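Local structure of vanadium-dependent haloperoxidase (Zobellia galactanivorans, 4CIT) at residues Leu91-Pro100 with Tyr155-Trp166; Ser58-Tyr68 with Ile202-Phe212. The protein is a vanadium-dependent iodoperoxidase that binds vanadate and probably uses hydrogen peroxide to oxidise iodide. All coordinates share one frame; numbering follows the deposited sequence.

Contact 1: residues Leu91-Pro100 with Tyr155-Trp166; sequences LNGLTAIPEP and YGLQVADHIGEW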
loop_
_atom_site.group_PDB
_atom_site.type_symbol
_atom_site.label_atom_id
_atom_site.label_comp_id
_atom_site.label_asym_id
_atom_site.label_seq_id
_atom_site.Cartn_x
_atom_site.Cartn_y
_atom_site.Cartn_z
ATOM N N LEU A 91 16.644 -0.976 -7.611
ATOM C CA LEU A 91 15.734 0.113 -7.290
ATOM C C LEU A 91 16.406 1.429 -7.630
ATOM O O LEU A 91 17.648 1.578 -7.395
ATOM C CB LEU A 91 15.319 0.102 -5.810
ATOM C CG LEU A 91 14.695 -1.136 -5.226
ATOM C CD1 LEU A 91 14.190 -1.028 -3.812
ATOM C CD2 LEU A 91 13.582 -1.550 -6.116
ATOM N N ASN A 92 15.635 2.440 -8.083
ATOM C CA ASN A 92 16.243 3.705 -8.504
ATOM C C ASN A 92 17.068 4.424 -7.456
ATOM O O ASN A 92 16.550 4.758 -6.430
ATOM C CB ASN A 92 15.093 4.635 -9.003
ATOM C CG ASN A 92 14.392 4.052 -10.295
ATOM O OD1 ASN A 92 15.058 3.409 -11.149
ATOM N ND2 ASN A 92 13.125 4.338 -10.461
ATOM N N GLY A 93 18.356 4.629 -7.722
ATOM C CA GLY A 93 19.256 5.349 -6.808
ATOM C C GLY A 93 19.896 4.501 -5.648
ATOM O O GLY A 93 20.619 5.054 -4.883
ATOM N N LEU A 94 19.515 3.272 -5.469
ATOM C CA LEU A 94 19.910 2.509 -4.308
ATOM C C LEU A 94 21.250 1.833 -4.592
ATOM O O LEU A 94 21.424 1.085 -5.560
ATOM C CB LEU A 94 18.909 1.438 -4.029
ATOM C CG LEU A 94 19.272 0.548 -2.822
ATOM C CD1 LEU A 94 19.422 1.354 -1.558
ATOM C CD2 LEU A 94 18.236 -0.565 -2.691
ATOM N N THR A 95 22.203 2.177 -3.730
ATOM C CA THR A 95 23.522 1.537 -3.684
ATOM C C THR A 95 23.724 0.572 -2.546
ATOM O O THR A 95 22.888 0.415 -1.642
ATOM C CB THR A 95 24.665 2.595 -3.581
ATOM O OG1 THR A 95 24.540 3.304 -2.345
ATOM C CG2 THR A 95 24.654 3.543 -4.826
ATOM N N ALA A 96 24.837 -0.144 -2.610
ATOM C CA ALA A 96 25.065 -1.219 -1.611
ATOM C C ALA A 96 25.101 -0.744 -0.158
ATOM O O ALA A 96 25.775 0.261 0.214
ATOM C CB ALA A 96 26.276 -2.047 -1.990
ATOM N N ILE A 97 24.420 -1.493 0.715
ATOM C CA ILE A 97 24.505 -1.229 2.170
ATOM C C ILE A 97 25.880 -1.623 2.714
ATOM O O ILE A 97 26.573 -2.452 2.124
ATOM C CB ILE A 97 23.436 -1.919 3.020
ATOM C CG1 ILE A 97 23.414 -3.432 2.852
ATOM C CG2 ILE A 97 21.992 -1.339 2.723
ATOM C CD1 ILE A 97 22.745 -4.157 4.003
ATOM N N PRO A 98 26.227 -1.057 3.865
ATOM C CA PRO A 98 27.431 -1.491 4.512
ATOM C C PRO A 98 27.333 -2.955 4.849
ATOM O O PRO A 98 26.274 -3.391 5.266
ATOM C CB PRO A 98 27.452 -0.669 5.833
ATOM C CG PRO A 98 26.501 0.427 5.644
ATOM C CD PRO A 98 25.597 0.099 4.520
ATOM N N GLU A 99 28.446 -3.688 4.732
ATOM C CA GLU A 99 28.538 -5.085 5.186
ATOM C C GLU A 99 28.740 -5.159 6.706
ATOM O O GLU A 99 29.283 -4.261 7.254
ATOM C CB GLU A 99 29.734 -5.744 4.483
ATOM C CG GLU A 99 29.507 -5.957 2.976
ATOM C CD GLU A 99 28.565 -7.127 2.618
ATOM O OE1 GLU A 99 28.016 -7.886 3.466
ATOM O OE2 GLU A 99 28.325 -7.291 1.422
ATOM N N PRO A 100 28.370 -6.263 7.352
ATOM C CA PRO A 100 28.572 -6.370 8.759
ATOM C C PRO A 100 30.063 -6.637 9.051
ATOM O O PRO A 100 30.798 -7.193 8.202
ATOM C CB PRO A 100 27.740 -7.558 9.135
ATOM C CG PRO A 100 27.589 -8.408 7.921
ATOM C CD PRO A 100 27.590 -7.409 6.797
ATOM N N TYR A 155 24.595 -2.549 13.845
ATOM C CA TYR A 155 24.610 -2.831 12.403
ATOM C C TYR A 155 23.259 -2.403 11.811
ATOM O O TYR A 155 23.243 -1.790 10.734
ATOM C CB TYR A 155 24.917 -4.264 12.105
ATOM C CG TYR A 155 24.978 -4.599 10.639
ATOM C CD1 TYR A 155 25.726 -3.853 9.784
ATOM C CD2 TYR A 155 24.216 -5.590 10.128
ATOM C CE1 TYR A 155 25.717 -4.107 8.446
ATOM C CE2 TYR A 155 24.187 -5.855 8.762
ATOM C CZ TYR A 155 24.890 -5.080 7.954
ATOM O OH TYR A 155 24.932 -5.279 6.599
ATOM N N GLY A 156 22.174 -2.804 12.445
ATOM C CA GLY A 156 20.827 -2.362 12.005
ATOM C C GLY A 156 20.680 -0.845 11.839
ATOM O O GLY A 156 20.134 -0.355 10.851
ATOM N N LEU A 157 21.232 -0.083 12.778
ATOM C CA LEU A 157 21.209 1.334 12.727
ATOM C C LEU A 157 22.143 1.917 11.654
ATOM O O LEU A 157 21.795 2.931 11.013
ATOM C CB LEU A 157 21.456 1.938 14.101
ATOM C CG LEU A 157 20.411 1.653 15.233
ATOM C CD1 LEU A 157 20.854 2.344 16.519
ATOM C CD2 LEU A 157 19.015 2.094 14.867
ATOM N N GLN A 158 23.275 1.287 11.406
ATOM C CA GLN A 158 24.130 1.710 10.318
ATOM C C GLN A 158 23.447 1.546 8.988
ATOM O O GLN A 158 23.523 2.422 8.127
ATOM C CB GLN A 158 25.479 0.950 10.346
ATOM C CG GLN A 158 26.447 1.394 9.366
ATOM C CD GLN A 158 27.673 0.462 9.335
ATOM O OE1 GLN A 158 27.647 -0.661 9.836
ATOM N NE2 GLN A 158 28.711 0.927 8.704
ATOM N N VAL A 159 22.807 0.418 8.803
ATOM C CA VAL A 159 22.036 0.187 7.544
ATOM C C VAL A 159 20.877 1.219 7.442
ATOM O O VAL A 159 20.624 1.737 6.370
ATOM C CB VAL A 159 21.577 -1.251 7.427
ATOM C CG1 VAL A 159 20.647 -1.398 6.204
ATOM C CG2 VAL A 159 22.801 -2.198 7.340
ATOM N N ALA A 160 20.110 1.442 8.497
ATOM C CA ALA A 160 19.048 2.405 8.477
ATOM C C ALA A 160 19.558 3.764 8.101
ATOM O O ALA A 160 18.867 4.501 7.364
ATOM C CB ALA A 160 18.353 2.499 9.856
ATOM N N ASP A 161 20.791 4.150 8.514
ATOM C CA ASP A 161 21.285 5.417 8.139
ATOM C C ASP A 161 21.531 5.449 6.637
ATOM O O ASP A 161 21.342 6.495 6.013
ATOM C CB ASP A 161 22.593 5.860 8.854
ATOM C CG ASP A 161 22.369 6.185 10.366
ATOM O OD1 ASP A 161 21.205 6.552 10.827
ATOM O OD2 ASP A 161 23.371 6.039 11.099
ATOM N N HIS A 162 22.023 4.356 6.073
ATOM C CA HIS A 162 22.322 4.324 4.660
ATOM C C HIS A 162 21.027 4.472 3.882
ATOM O O HIS A 162 20.918 5.257 2.888
ATOM C CB HIS A 162 23.168 3.098 4.287
ATOM C CG HIS A 162 23.376 2.925 2.806
ATOM N ND1 HIS A 162 24.452 3.468 2.163
ATOM C CD2 HIS A 162 22.677 2.234 1.862
ATOM C CE1 HIS A 162 24.400 3.177 0.872
ATOM N NE2 HIS A 162 23.332 2.401 0.666
ATOM N N ILE A 163 20.074 3.628 4.241
ATOM C CA ILE A 163 18.807 3.633 3.552
ATOM C C ILE A 163 18.081 4.982 3.750
ATOM O O ILE A 163 17.512 5.546 2.767
ATOM C CB ILE A 163 17.944 2.475 4.002
ATOM C CG1 ILE A 163 18.692 1.169 3.675
ATOM C CG2 ILE A 163 16.543 2.641 3.417
ATOM C CD1 ILE A 163 18.774 0.800 2.214
ATOM N N GLY A 164 18.231 5.554 4.936
ATOM C CA GLY A 164 17.690 6.916 5.223
ATOM C C GLY A 164 18.234 8.022 4.296
ATOM O O GLY A 164 17.496 8.874 3.839
ATOM N N GLU A 165 19.517 7.968 3.973
ATOM C CA GLU A 165 20.090 8.927 3.089
ATOM C C GLU A 165 19.428 8.850 1.704
ATOM O O GLU A 165 19.218 9.895 1.121
ATOM C CB GLU A 165 21.597 8.772 2.919
ATOM C CG GLU A 165 22.306 9.204 4.176
ATOM C CD GLU A 165 23.833 8.960 4.112
ATOM O OE1 GLU A 165 24.406 8.885 2.990
ATOM O OE2 GLU A 165 24.447 8.874 5.211
ATOM N N TRP A 166 19.202 7.629 1.216
ATOM C CA TRP A 166 18.582 7.384 -0.088
ATOM C C TRP A 166 17.108 7.824 -0.035
ATOM O O TRP A 166 16.652 8.500 -1.006
ATOM C CB TRP A 166 18.674 5.903 -0.396
ATOM C CG TRP A 166 17.867 5.419 -1.537
ATOM C CD1 TRP A 166 18.003 5.742 -2.853
ATOM C CD2 TRP A 166 16.962 4.359 -1.455
ATOM N NE1 TRP A 166 17.155 4.997 -3.596
ATOM C CE2 TRP A 166 16.489 4.124 -2.770
ATOM C CE3 TRP A 166 16.491 3.586 -0.373
ATOM C CZ2 TRP A 166 15.586 3.158 -3.065
ATOM C CZ3 TRP A 166 15.549 2.609 -0.670
ATOM C CH2 TRP A 166 15.170 2.363 -2.046
HETATM O O HOH W 1 29.320 -2.764 9.782
#
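W166, H162 and Y155 each donate one hydrogen bond to a backbone carbonyl of 91-100, an extended loop laid along one face of helix 146-167 in this mainly helical haloperoxidase fold. The three residues are seven and four positions apart, so they project on the same side of the helix. W166 NE1 reaches N92 O at 2.9 Å; the bond is nearly straight (165°) and lies in the indole plane. H162 NE2 meets T95 O at 3.1 Å from above the carbonyl plane instead of along a lone pair. Y155 OH gives the shortest of the three, 2.7 Å to P98 O, in the carbonyl plane and at the ring's edge.

Apolar groups fill the spaces between these bonds. L94 holds CG anti to its backbone N (chi1 178°), which brings CD1 over a face of the W166 six-membered ring, 3.9 Å from the centroid. I97 CA sits over the H162 imidazole, while I97 CG2 touches both V159 CG1 and I163 CD1. The Y155 ring is sandwiched: P100 CB lies over its centre on one face and V159 CG2 packs on the other. The P98 ring and the Q158 side chain run antiparallel alongside each other, P98 CB against Q158 NE2.

Farther out, the type II turn L91-L94 presents N92 O to the indole, and G93, with positive phi, has no CB to press on W166 NE1. The N92 side chain turns away to bond P211 O. Helices 59-80 and 108-123 back the apolar row, I163 touching A72 and L119. At the wet end, one water donates both to E99 O and, at 2.7 Å, to Q158 OE1.

Contact 2: residues Ser58-Tyr68 with Ile202-Phe212; sequences SPPVASRIFAY and IEPHWNKIRPF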
loop_
_atom_site.group_PDB
_atom_site.type_symbol
_atom_site.label_atom_id
_atom_site.label_comp_id
_atom_site.label_asym_id
_atom_site.label_seq_id
_atom_site.Cartn_x
_atom_site.Cartn_y
_atom_site.Cartn_z
ATOM N N SER A 58 -2.393 9.900 4.441
ATOM C CA SER A 58 -3.236 9.606 3.272
ATOM C C SER A 58 -2.812 8.295 2.554
ATOM O O SER A 58 -1.699 7.808 2.764
ATOM C CB SER A 58 -3.119 10.732 2.254
ATOM O OG SER A 58 -1.797 10.794 1.699
ATOM N N PRO A 59 -3.676 7.738 1.672
ATOM C CA PRO A 59 -3.305 6.473 1.009
ATOM C C PRO A 59 -1.971 6.426 0.269
ATOM O O PRO A 59 -1.137 5.523 0.534
ATOM C CB PRO A 59 -4.514 6.138 0.117
ATOM C CG PRO A 59 -5.656 6.783 0.858
ATOM C CD PRO A 59 -5.098 8.051 1.489
ATOM N N PRO A 60 -1.665 7.434 -0.540
ATOM C CA PRO A 60 -0.354 7.360 -1.182
ATOM C C PRO A 60 0.840 7.486 -0.230
ATOM O O PRO A 60 1.844 6.767 -0.399
ATOM C CB PRO A 60 -0.338 8.569 -2.180
ATOM C CG PRO A 60 -1.599 9.341 -1.902
ATOM C CD PRO A 60 -2.504 8.554 -1.016
ATOM N N VAL A 61 0.735 8.365 0.760
ATOM C CA VAL A 61 1.848 8.599 1.721
ATOM C C VAL A 61 2.091 7.318 2.573
ATOM O O VAL A 61 3.249 6.948 2.844
ATOM C CB VAL A 61 1.582 9.825 2.631
ATOM C CG1 VAL A 61 2.649 9.917 3.704
ATOM C CG2 VAL A 61 1.586 11.074 1.782
ATOM N N ALA A 62 1.010 6.601 2.914
ATOM C CA ALA A 62 1.097 5.335 3.647
ATOM C C ALA A 62 1.960 4.310 2.900
ATOM O O ALA A 62 2.717 3.580 3.507
ATOM C CB ALA A 62 -0.314 4.786 3.885
ATOM N N SER A 63 1.916 4.305 1.552
ATOM C CA SER A 63 2.658 3.318 0.772
ATOM C C SER A 63 4.164 3.526 0.856
ATOM O O SER A 63 4.972 2.606 0.871
ATOM C CB SER A 63 2.200 3.267 -0.687
ATOM O OG SER A 63 2.509 4.475 -1.352
ATOM N N ARG A 64 4.533 4.779 1.041
ATOM C CA ARG A 64 5.938 5.155 1.148
ATOM C C ARG A 64 6.474 4.694 2.553
ATOM O O ARG A 64 7.583 4.209 2.724
ATOM C CB ARG A 64 6.058 6.659 0.965
ATOM C CG ARG A 64 7.451 7.234 1.143
ATOM C CD ARG A 64 7.530 8.748 0.787
ATOM N NE ARG A 64 8.884 9.238 0.949
ATOM C CZ ARG A 64 9.456 9.710 2.020
ATOM N NH1 ARG A 64 8.804 9.800 3.183
ATOM N NH2 ARG A 64 10.691 10.108 1.921
ATOM N N ILE A 65 5.648 4.863 3.572
ATOM C CA ILE A 65 5.935 4.427 4.979
ATOM C C ILE A 65 6.161 2.912 5.089
ATOM O O ILE A 65 7.031 2.475 5.801
ATOM C CB ILE A 65 4.805 4.901 5.898
ATOM C CG1 ILE A 65 4.830 6.452 5.939
ATOM C CG2 ILE A 65 5.047 4.373 7.312
ATOM C CD1 ILE A 65 3.638 7.064 6.640
ATOM N N PHE A 66 5.405 2.093 4.344
ATOM C CA PHE A 66 5.598 0.650 4.323
ATOM C C PHE A 66 6.845 0.228 3.556
ATOM O O PHE A 66 7.527 -0.665 4.001
ATOM C CB PHE A 66 4.385 -0.059 3.703
ATOM C CG PHE A 66 3.203 -0.080 4.602
ATOM C CD1 PHE A 66 3.282 -0.620 5.850
ATOM C CD2 PHE A 66 1.986 0.365 4.143
ATOM C CE1 PHE A 66 2.169 -0.656 6.662
ATOM C CE2 PHE A 66 0.874 0.387 4.951
ATOM C CZ PHE A 66 0.968 -0.129 6.228
ATOM N N ALA A 67 7.166 0.887 2.446
ATOM C CA ALA A 67 8.212 0.400 1.577
ATOM C C ALA A 67 9.643 0.526 2.045
ATOM O O ALA A 67 10.383 -0.453 2.015
ATOM C CB ALA A 67 8.121 1.046 0.210
ATOM N N TYR A 68 10.034 1.718 2.486
ATOM C CA TYR A 68 11.398 1.959 2.851
ATOM C C TYR A 68 11.922 1.068 4.019
ATOM O O TYR A 68 13.034 0.546 3.943
ATOM C CB TYR A 68 11.679 3.416 3.168
ATOM C CG TYR A 68 11.823 4.235 1.907
ATOM C CD1 TYR A 68 12.970 4.117 1.079
ATOM C CD2 TYR A 68 10.875 5.143 1.576
ATOM C CE1 TYR A 68 13.125 4.909 -0.074
ATOM C CE2 TYR A 68 10.977 5.913 0.402
ATOM C CZ TYR A 68 12.105 5.818 -0.403
ATOM O OH TYR A 68 12.220 6.601 -1.499
ATOM N N ILE A 202 -6.087 15.502 -2.407
ATOM C CA ILE A 202 -4.900 14.910 -1.749
ATOM C C ILE A 202 -3.773 14.705 -2.698
ATOM O O ILE A 202 -3.909 14.088 -3.756
ATOM C CB ILE A 202 -5.260 13.522 -1.144
ATOM C CG1 ILE A 202 -6.399 13.731 -0.147
ATOM C CG2 ILE A 202 -4.062 12.774 -0.589
ATOM C CD1 ILE A 202 -6.144 14.562 1.083
ATOM N N GLU A 203 -2.592 15.155 -2.285
ATOM C CA GLU A 203 -1.322 14.794 -2.972
ATOM C C GLU A 203 -1.253 15.012 -4.526
ATOM O O GLU A 203 -0.891 14.151 -5.260
ATOM C CB GLU A 203 -0.761 13.416 -2.550
ATOM C CG GLU A 203 -0.450 13.261 -1.075
ATOM C CD GLU A 203 0.699 14.156 -0.561
ATOM O OE1 GLU A 203 1.572 14.678 -1.343
ATOM O OE2 GLU A 203 0.797 14.316 0.668
ATOM N N PRO A 204 -1.526 16.218 -4.962
ATOM C CA PRO A 204 -1.553 16.545 -6.383
ATOM C C PRO A 204 -0.248 16.247 -7.071
ATOM O O PRO A 204 -0.186 16.005 -8.286
ATOM C CB PRO A 204 -1.986 18.017 -6.374
ATOM C CG PRO A 204 -1.562 18.529 -4.961
ATOM C CD PRO A 204 -1.852 17.371 -4.078
ATOM N N HIS A 205 0.841 16.378 -6.305
ATOM C CA HIS A 205 2.182 16.116 -6.802
ATOM C C HIS A 205 2.782 14.815 -6.415
ATOM O O HIS A 205 4.005 14.684 -6.460
ATOM C CB HIS A 205 3.152 17.297 -6.359
ATOM C CG HIS A 205 2.630 18.637 -6.798
ATOM N ND1 HIS A 205 2.508 18.961 -8.130
ATOM C CD2 HIS A 205 2.112 19.677 -6.100
ATOM C CE1 HIS A 205 2.005 20.187 -8.234
ATOM N NE2 HIS A 205 1.790 20.653 -7.022
ATOM N N TRP A 206 1.996 13.798 -6.113
ATOM C CA TRP A 206 2.585 12.483 -5.802
ATOM C C TRP A 206 3.324 11.941 -6.999
ATOM O O TRP A 206 4.313 11.218 -6.802
ATOM C CB TRP A 206 1.535 11.504 -5.319
ATOM C CG TRP A 206 2.064 10.411 -4.506
ATOM C CD1 TRP A 206 2.177 9.095 -4.848
ATOM C CD2 TRP A 206 2.711 10.568 -3.247
ATOM N NE1 TRP A 206 2.820 8.385 -3.832
ATOM C CE2 TRP A 206 3.199 9.298 -2.861
ATOM C CE3 TRP A 206 2.982 11.698 -2.408
ATOM C CZ2 TRP A 206 3.857 9.111 -1.652
ATOM C CZ3 TRP A 206 3.660 11.503 -1.222
ATOM C CH2 TRP A 206 4.136 10.237 -0.881
ATOM N N ASN A 207 2.973 12.364 -8.247
ATOM C CA ASN A 207 3.734 11.986 -9.400
ATOM C C ASN A 207 5.140 12.527 -9.489
ATOM O O ASN A 207 5.867 12.171 -10.423
ATOM C CB ASN A 207 2.928 12.174 -10.677
ATOM C CG ASN A 207 2.719 13.570 -11.028
ATOM O OD1 ASN A 207 2.990 14.486 -10.211
ATOM N ND2 ASN A 207 2.188 13.801 -12.263
ATOM N N LYS A 208 5.508 13.386 -8.543
ATOM C CA LYS A 208 6.878 13.929 -8.504
ATOM C C LYS A 208 7.779 13.219 -7.505
ATOM O O LYS A 208 8.945 13.599 -7.375
ATOM C CB LYS A 208 6.832 15.403 -8.174
ATOM C CG LYS A 208 6.041 16.201 -9.149
ATOM C CD LYS A 208 6.615 16.253 -10.501
ATOM C CE LYS A 208 5.761 17.166 -11.420
ATOM N NZ LYS A 208 5.405 16.425 -12.685
ATOM N N ILE A 209 7.276 12.178 -6.859
ATOM C CA ILE A 209 8.086 11.341 -5.931
ATOM C C ILE A 209 8.910 10.398 -6.828
ATOM O O ILE A 209 8.436 9.883 -7.838
ATOM C CB ILE A 209 7.135 10.521 -5.026
ATOM C CG1 ILE A 209 6.205 11.462 -4.186
ATOM C CG2 ILE A 209 8.008 9.607 -4.151
ATOM C CD1 ILE A 209 6.968 12.352 -3.241
ATOM N N ARG A 210 10.154 10.138 -6.460
ATOM C CA ARG A 210 10.955 9.125 -7.124
ATOM C C ARG A 210 10.347 7.760 -7.072
ATOM O O ARG A 210 10.180 7.201 -5.985
ATOM C CB ARG A 210 12.317 9.081 -6.447
ATOM C CG ARG A 210 13.357 8.160 -7.162
ATOM C CD ARG A 210 14.603 7.988 -6.368
ATOM N NE ARG A 210 14.326 7.439 -5.029
ATOM C CZ ARG A 210 15.057 7.631 -3.952
ATOM N NH1 ARG A 210 16.161 8.339 -3.985
ATOM N NH2 ARG A 210 14.728 7.040 -2.858
ATOM N N PRO A 211 10.021 7.156 -8.224
ATOM C CA PRO A 211 9.560 5.779 -8.122
ATOM C C PRO A 211 10.677 4.788 -7.767
ATOM O O PRO A 211 11.888 5.073 -7.976
ATOM C CB PRO A 211 9.051 5.477 -9.529
ATOM C CG PRO A 211 9.225 6.678 -10.344
ATOM C CD PRO A 211 10.120 7.633 -9.597
ATOM N N PHE A 212 10.335 3.677 -7.145
ATOM C CA PHE A 212 11.337 2.618 -6.874
ATOM C C PHE A 212 11.818 1.853 -8.074
ATOM O O PHE A 212 13.019 1.584 -8.208
ATOM C CB PHE A 212 10.736 1.615 -5.863
ATOM C CG PHE A 212 10.622 2.141 -4.472
ATOM C CD1 PHE A 212 11.748 2.289 -3.653
ATOM C CD2 PHE A 212 9.407 2.554 -3.950
ATOM C CE1 PHE A 212 11.603 2.738 -2.343
ATOM C CE2 PHE A 212 9.283 3.087 -2.649
ATOM C CZ PHE A 212 10.402 3.090 -1.815
HETATM O O HOH W 2 -1.155 13.365 2.191
HETATM O O HOH W 3 4.093 5.830 -3.384
HETATM O O HOH W 4 12.068 5.829 -4.495
#
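P60 CB sits almost squarely over the five-membered ring of W206, 3.5 Å from its centroid and 6° off the ring normal. V61 CG2 touches the far end of the indole at CZ3 (3.7 Å), and I209 CG1 packs on the opposite face, so the ring is wedged between helix 59-80 and its own loop, which joins helices 172-175 and 235-253. A second apolar cluster lies farther along the helix, where F212 CZ stands over the centre of the Y68 ring at an oblique tilt, the planes 56° apart, and F212 CE2 meets A67 CB. At the N-terminal end of the helix, I202 CG2 rests on CB of the N-cap residue S58.

Replacing W206 by an alanine would probably open a gap beneath P60 and V61 and leave the water at NE1 without its donor. That water, 2.9 Å from W206 NE1, donates to S63 OG, which bonds P60 O at 2.6 Å. Another bridges S58 OG and E203 OE2, while E203 OE1 pairs with R176. At the polar edge R210 NH2 gives Y68 OH a weak, bent bond of 2.9 Å beside a water bonded to Y68 OH and R210 NE and O; R210 NH1 bonds W166 O; D170 takes bonds from Y68 OH and R64 NE. The chemistry implies that apolar packing joins these segments, with waters and outside charges satisfying its polar rim.

In chain order the segments run 58-68, 91-100, 155-166, 202-212, so both halves of contact 1 fall between those of contact 2. Their centres are about 20 Å apart, contact 2 about 9 Å and contact 1 about 22 Å from the centre of the molecule, yet they meet directly: N92 N probably bonds F212 O at 2.8 Å, and W166 CH2 packs on F212 CE1. Helix 59-80 is common ground, carrying one half of contact 2 and backing contact 1. Together they tie two long loops to one helical bundle, whose bound vanadate lies about 8 Å from the P60 side chain and whose sodium ion lies about 8 Å from that of E99.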